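Local coordinates for ornithine carbamoyltransferase, anabolic (Campylobacter jejuni subsp. jejuni, PDB 3TPF), which catalyses the reversible transfer of the carbamoyl group from carbamoyl phosphate to L-ornithine, giving L-citrulline for arginine biosynthesis, at residues B[42-47]-B[73-78]; B[174-179]-B[240-245]. All blocks are in the same frame, centred on the assembly; numbering follows the deposited sequence.

Contact 1 (B[42-47]-B[73-78]); sequences IFEKNS and LQLSRG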
loop_
_atom_site.group_PDB
_atom_site.type_symbol
_atom_site.label_atom_id
_atom_site.label_comp_id
_atom_site.label_asym_id
_atom_site.label_seq_id
_atom_site.Cartn_x
_atom_site.Cartn_y
_atom_site.Cartn_z
ATOM N N ILE B 42 3.894 10.702 -1.019
ATOM C CA ILE B 42 3.717 10.626 -2.528
ATOM C C ILE B 42 5.004 10.306 -3.222
ATOM O O ILE B 42 5.941 11.092 -3.152
ATOM C CB ILE B 42 3.247 11.964 -3.138
ATOM C CG1 ILE B 42 1.893 12.366 -2.560
ATOM C CG2 ILE B 42 3.177 11.844 -4.649
ATOM C CD1 ILE B 42 1.535 13.799 -2.830
ATOM N N PHE B 43 5.076 9.168 -3.846
ATOM C CA PHE B 43 6.287 8.798 -4.591
ATOM C C PHE B 43 6.094 8.970 -6.110
ATOM O O PHE B 43 5.134 8.492 -6.668
ATOM C CB PHE B 43 6.727 7.372 -4.290
ATOM C CG PHE B 43 7.190 7.180 -2.905
ATOM C CD1 PHE B 43 6.276 7.026 -1.861
ATOM C CD2 PHE B 43 8.524 7.239 -2.603
ATOM C CE1 PHE B 43 6.699 6.900 -0.569
ATOM C CE2 PHE B 43 8.963 7.176 -1.261
ATOM C CZ PHE B 43 8.054 6.937 -0.277
ATOM N N GLU B 44 7.017 9.644 -6.752
ATOM C CA GLU B 44 7.065 9.705 -8.232
ATOM C C GLU B 44 7.978 8.642 -8.753
ATOM O O GLU B 44 7.953 8.324 -9.941
ATOM C CB GLU B 44 7.572 11.048 -8.755
ATOM C CG GLU B 44 6.486 12.113 -8.777
ATOM C CD GLU B 44 6.893 13.314 -9.567
ATOM O OE1 GLU B 44 8.008 13.848 -9.303
ATOM O OE2 GLU B 44 6.141 13.682 -10.514
ATOM N N LYS B 45 8.804 8.116 -7.865
ATOM C CA LYS B 45 9.775 7.080 -8.216
ATOM C C LYS B 45 10.045 6.355 -6.882
ATOM O O LYS B 45 10.309 6.964 -5.890
ATOM C CB LYS B 45 11.030 7.701 -8.864
ATOM N N ASN B 46 9.856 5.049 -6.852
ATOM C CA ASN B 46 9.812 4.324 -5.577
ATOM C C ASN B 46 11.209 4.178 -4.911
ATOM O O ASN B 46 12.205 3.984 -5.557
ATOM C CB ASN B 46 9.095 2.954 -5.750
ATOM C CG ASN B 46 7.543 3.049 -5.807
ATOM O OD1 ASN B 46 6.945 4.147 -5.832
ATOM N ND2 ASN B 46 6.885 1.859 -5.853
ATOM N N SER B 47 11.221 4.312 -3.600
ATOM C CA SER B 47 12.386 4.056 -2.759
ATOM C C SER B 47 11.869 3.402 -1.501
ATOM O O SER B 47 11.267 4.068 -0.671
ATOM C CB SER B 47 13.094 5.357 -2.328
ATOM O OG SER B 47 14.002 5.184 -1.232
ATOM N N LEU B 73 -0.715 7.417 -8.094
ATOM C CA LEU B 73 -0.724 8.875 -8.256
ATOM C C LEU B 73 0.198 9.306 -9.374
ATOM O O LEU B 73 1.430 9.284 -9.228
ATOM C CB LEU B 73 -0.352 9.612 -6.952
ATOM C CG LEU B 73 -0.801 11.085 -6.904
ATOM C CD1 LEU B 73 -2.330 11.235 -6.887
ATOM C CD2 LEU B 73 -0.182 11.730 -5.682
ATOM N N GLN B 74 -0.449 9.709 -10.467
ATOM C CA GLN B 74 0.190 10.281 -11.662
ATOM C C GLN B 74 0.194 11.828 -11.617
ATOM O O GLN B 74 -0.794 12.473 -11.958
ATOM C CB GLN B 74 -0.514 9.760 -12.933
ATOM C CG GLN B 74 -1.935 10.275 -13.166
ATOM C CD GLN B 74 -2.694 9.543 -14.271
ATOM O OE1 GLN B 74 -2.800 8.319 -14.258
ATOM N NE2 GLN B 74 -3.259 10.298 -15.212
ATOM N N LEU B 75 1.322 12.394 -11.183
ATOM C CA LEU B 75 1.485 13.861 -10.975
ATOM C C LEU B 75 1.911 14.569 -12.260
ATOM O O LEU B 75 2.808 14.096 -12.949
ATOM C CB LEU B 75 2.546 14.179 -9.888
ATOM C CG LEU B 75 2.247 14.140 -8.375
ATOM C CD1 LEU B 75 3.429 14.778 -7.651
ATOM C CD2 LEU B 75 0.940 14.824 -7.984
ATOM N N SER B 76 1.278 15.706 -12.561
ATOM C CA SER B 76 1.579 16.507 -13.770
ATOM C C SER B 76 1.373 15.717 -15.089
ATOM O O SER B 76 1.755 16.176 -16.166
ATOM C CB SER B 76 3.005 17.075 -13.687
ATOM N N ARG B 77 0.756 14.543 -14.988
ATOM C CA ARG B 77 0.513 13.657 -16.140
ATOM C C ARG B 77 -0.988 13.621 -16.439
ATOM O O ARG B 77 -1.411 13.582 -17.604
ATOM C CB ARG B 77 1.044 12.245 -15.862
ATOM N N GLY B 78 -1.778 13.577 -15.371
ATOM C CA GLY B 78 -3.209 13.918 -15.431
ATOM C C GLY B 78 -3.436 15.344 -14.923
ATOM O O GLY B 78 -3.025 16.327 -15.551
#
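I42, at the end of strand 38-43, presents its branched side chain to L73 and L75 in the loop ahead of helix 81-91. CB of I42 points at this loop and lies 4.3 Å from L73 CD2, the methyl on which the rest of the I42 side chain converges. Of the two branches, CG2 comes closest, 3.5 Å from L73 CD2, and it also faces L75 CD1 at 4.2 Å. With chi1 at -61°, CG1 lies beside the backbone N and CG2 is anti to it, turned toward both leucines. On the other branch CG1 passes L73 CD2 at 3.8 Å, and the terminal CD1 keeps alongside the same methyl at 3.9 Å before the side chain meets F108 of helix 102-111. E44 approaches from farther along its segment: its chain, extended beyond CG, crosses L75 at about a right angle and brings OE2 to 3.7 Å from L75 CB. That is a van der Waals touch on an aliphatic carbon; the polar partner lies elsewhere, OE1 accepting the backbone N-H of N100. L73 and L75 also rest on helix 81-91 through I88 and T84, while L73 packs on T48 of the third subunit. S47, the N-cap of helix 48-60, and Q74 both belong to the predicted carbamoyl phosphate site but take no part in the touching. The leucines thus bind the loop to the C-terminal end of a parallel strand, the usual place for a ligand site in an alpha/beta domain, here consistent with the carbamoyl phosphate site that carbamoyltransferase trimers build between subunits.

Contact 2 (B[174-179]-B[240-245]); sequences SIAMPK and EGFMID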
loop_
_atom_site.group_PDB
_atom_site.type_symbol
_atom_site.label_atom_id
_atom_site.label_comp_id
_atom_site.label_asym_id
_atom_site.label_seq_id
_atom_site.Cartn_x
_atom_site.Cartn_y
_atom_site.Cartn_z
ATOM N N SER B 174 35.794 19.097 2.168
ATOM C CA SER B 174 36.457 18.983 0.843
ATOM C C SER B 174 35.660 18.117 -0.118
ATOM O O SER B 174 35.324 16.988 0.198
ATOM C CB SER B 174 37.831 18.385 0.961
ATOM O OG SER B 174 38.703 19.368 1.469
ATOM N N ILE B 175 35.339 18.684 -1.272
ATOM C CA ILE B 175 34.588 17.982 -2.290
ATOM C C ILE B 175 35.485 17.634 -3.434
ATOM O O ILE B 175 36.244 18.480 -3.919
ATOM C CB ILE B 175 33.418 18.808 -2.839
ATOM C CG1 ILE B 175 32.412 19.071 -1.724
ATOM C CG2 ILE B 175 32.753 18.090 -4.012
ATOM C CD1 ILE B 175 31.253 19.921 -2.168
ATOM N N ALA B 176 35.355 16.394 -3.885
ATOM C CA ALA B 176 36.125 15.909 -5.038
ATOM C C ALA B 176 35.226 15.245 -6.078
ATOM O O ALA B 176 34.431 14.391 -5.761
ATOM C CB ALA B 176 37.265 14.987 -4.608
HETATM N N MSE B 177 35.310 15.743 -7.299
HETATM C CA MSE B 177 34.569 15.236 -8.450
HETATM C C MSE B 177 35.432 15.413 -9.683
HETATM O O MSE B 177 36.388 16.152 -9.640
HETATM C CB MSE B 177 33.298 16.038 -8.603
HETATM C CG MSE B 177 33.541 17.551 -8.711
HETATM SE SE MSE B 177 31.840 18.598 -8.790
HETATM C CE MSE B 177 30.604 17.820 -7.419
ATOM N N PRO B 178 35.090 14.773 -10.797
ATOM C CA PRO B 178 35.946 14.865 -11.947
ATOM C C PRO B 178 36.106 16.281 -12.531
ATOM O O PRO B 178 35.365 17.194 -12.156
ATOM C CB PRO B 178 35.279 13.925 -12.954
ATOM C CG PRO B 178 34.360 13.070 -12.154
ATOM C CD PRO B 178 33.916 13.926 -11.043
ATOM N N LYS B 179 37.082 16.441 -13.424
ATOM C CA LYS B 179 37.476 17.782 -13.889
ATOM C C LYS B 179 36.308 18.454 -14.614
ATOM O O LYS B 179 35.986 19.605 -14.331
ATOM C CB LYS B 179 38.792 17.835 -14.706
ATOM C CG LYS B 179 38.789 17.263 -16.126
ATOM C CD LYS B 179 39.982 17.759 -16.974
ATOM N N GLU B 240 37.098 7.443 -13.141
ATOM C CA GLU B 240 38.142 6.399 -13.044
ATOM C C GLU B 240 38.797 6.350 -11.654
ATOM O O GLU B 240 38.670 5.341 -10.921
ATOM C CB GLU B 240 39.223 6.548 -14.137
ATOM C CG GLU B 240 40.346 7.606 -13.956
ATOM C CD GLU B 240 41.786 7.018 -13.786
ATOM O OE1 GLU B 240 42.772 7.781 -13.564
ATOM O OE2 GLU B 240 41.972 5.783 -13.884
ATOM N N GLY B 241 39.476 7.439 -11.291
ATOM C CA GLY B 241 40.266 7.478 -10.046
ATOM C C GLY B 241 39.462 7.546 -8.759
ATOM O O GLY B 241 40.016 7.543 -7.664
ATOM N N PHE B 242 38.151 7.561 -8.885
ATOM C CA PHE B 242 37.309 8.057 -7.783
ATOM C C PHE B 242 36.759 7.036 -6.796
ATOM O O PHE B 242 36.120 7.387 -5.819
ATOM C CB PHE B 242 36.202 8.943 -8.332
ATOM C CG PHE B 242 36.691 10.302 -8.712
ATOM C CD1 PHE B 242 36.500 11.372 -7.873
ATOM C CD2 PHE B 242 37.407 10.496 -9.879
ATOM C CE1 PHE B 242 36.962 12.625 -8.216
ATOM C CE2 PHE B 242 37.869 11.745 -10.230
ATOM C CZ PHE B 242 37.649 12.818 -9.396
HETATM N N MSE B 243 37.015 5.779 -7.019
HETATM C CA MSE B 243 36.477 4.792 -6.092
HETATM C C MSE B 243 37.063 5.002 -4.735
HETATM O O MSE B 243 38.217 5.365 -4.633
HETATM C CB MSE B 243 36.857 3.401 -6.578
HETATM C CG MSE B 243 36.693 2.361 -5.488
HETATM SE SE MSE B 243 36.818 0.579 -6.319
HETATM C CE MSE B 243 38.445 0.684 -7.472
ATOM N N ILE B 244 36.277 4.743 -3.695
ATOM C CA ILE B 244 36.805 4.618 -2.329
ATOM C C ILE B 244 37.235 3.191 -2.030
ATOM O O ILE B 244 36.434 2.252 -2.048
ATOM C CB ILE B 244 35.819 5.000 -1.250
ATOM C CG1 ILE B 244 35.352 6.433 -1.464
ATOM C CG2 ILE B 244 36.441 4.829 0.107
ATOM C CD1 ILE B 244 36.473 7.457 -1.613
ATOM N N ASP B 245 38.530 3.034 -1.834
ATOM C CA ASP B 245 39.123 1.745 -1.569
ATOM C C ASP B 245 40.079 1.878 -0.390
ATOM O O ASP B 245 40.186 2.950 0.194
ATOM C CB ASP B 245 39.793 1.134 -2.830
ATOM C CG ASP B 245 40.862 2.035 -3.490
ATOM O OD1 ASP B 245 41.416 1.559 -4.520
ATOM O OD2 ASP B 245 41.173 3.147 -3.006
#
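F242 drives its ring against the backbone of A176, M177 and P178, where strand 172-176 gives way to loop, and it is the one residue of 240-245 that meets this turn. Early in 240-245 the carbonyl oxygen of G241 accepts a hydrogen bond from NZ of K208, which also bonds the carbonyl oxygen of M243, so that one ammonium group ties the main chain on both flanks of the aromatic residue. At F242 the CB points toward the other segment, and CG lies opposite the carbonyl carbon, beside the backbone N (chi1 -77°), which sends the far end of the ring into the strand end. F242 CE1 is 3.5 Å from M177 CA, and F242 CZ is 3.4 Å from M177 C, which comes in obliquely. The carbonyl carbon of A176 lies at the ring's edge, near its plane, and A176 CB is 4.3 Å from F242 CE1. P178 takes one face, its CG standing above the ring but offset toward the rim, 4.2 Å from F242 CE2. CB of M177, a selenomethionine, points away from 240-245 and the side chain packs on C159 and L204, while P178 also packs on F239. D245 closes the segment as N-cap of helix 246-251, with OD2 accepting the N-H of A248. No hydrogen bond joins the two segments. The contact is buried van der Waals packing of an aromatic ring on main chain and proline, and the proline nitrogen brings no N-H that would need a partner there.

Contacts 1 and 2 repeat one theme in the two domains: each sets a loop that precedes a helix against the C-terminal end of a strand inside a parallel sheet. Their centres lie 33 Å apart and their nearest atoms about 21 Å, so neither touches the other. Contact 1, in the carbamoyl phosphate domain, is partly buried, carries residues of a predicted substrate site in its segments and reaches neighbouring subunits; methyl groups do most of the work, with a carboxylate at the margin. Contact 2, in the Rossmann-like ornithine domain, is fully buried, rests on a single aromatic ring against main chain and proline, and is touched by no other chain of the assembly.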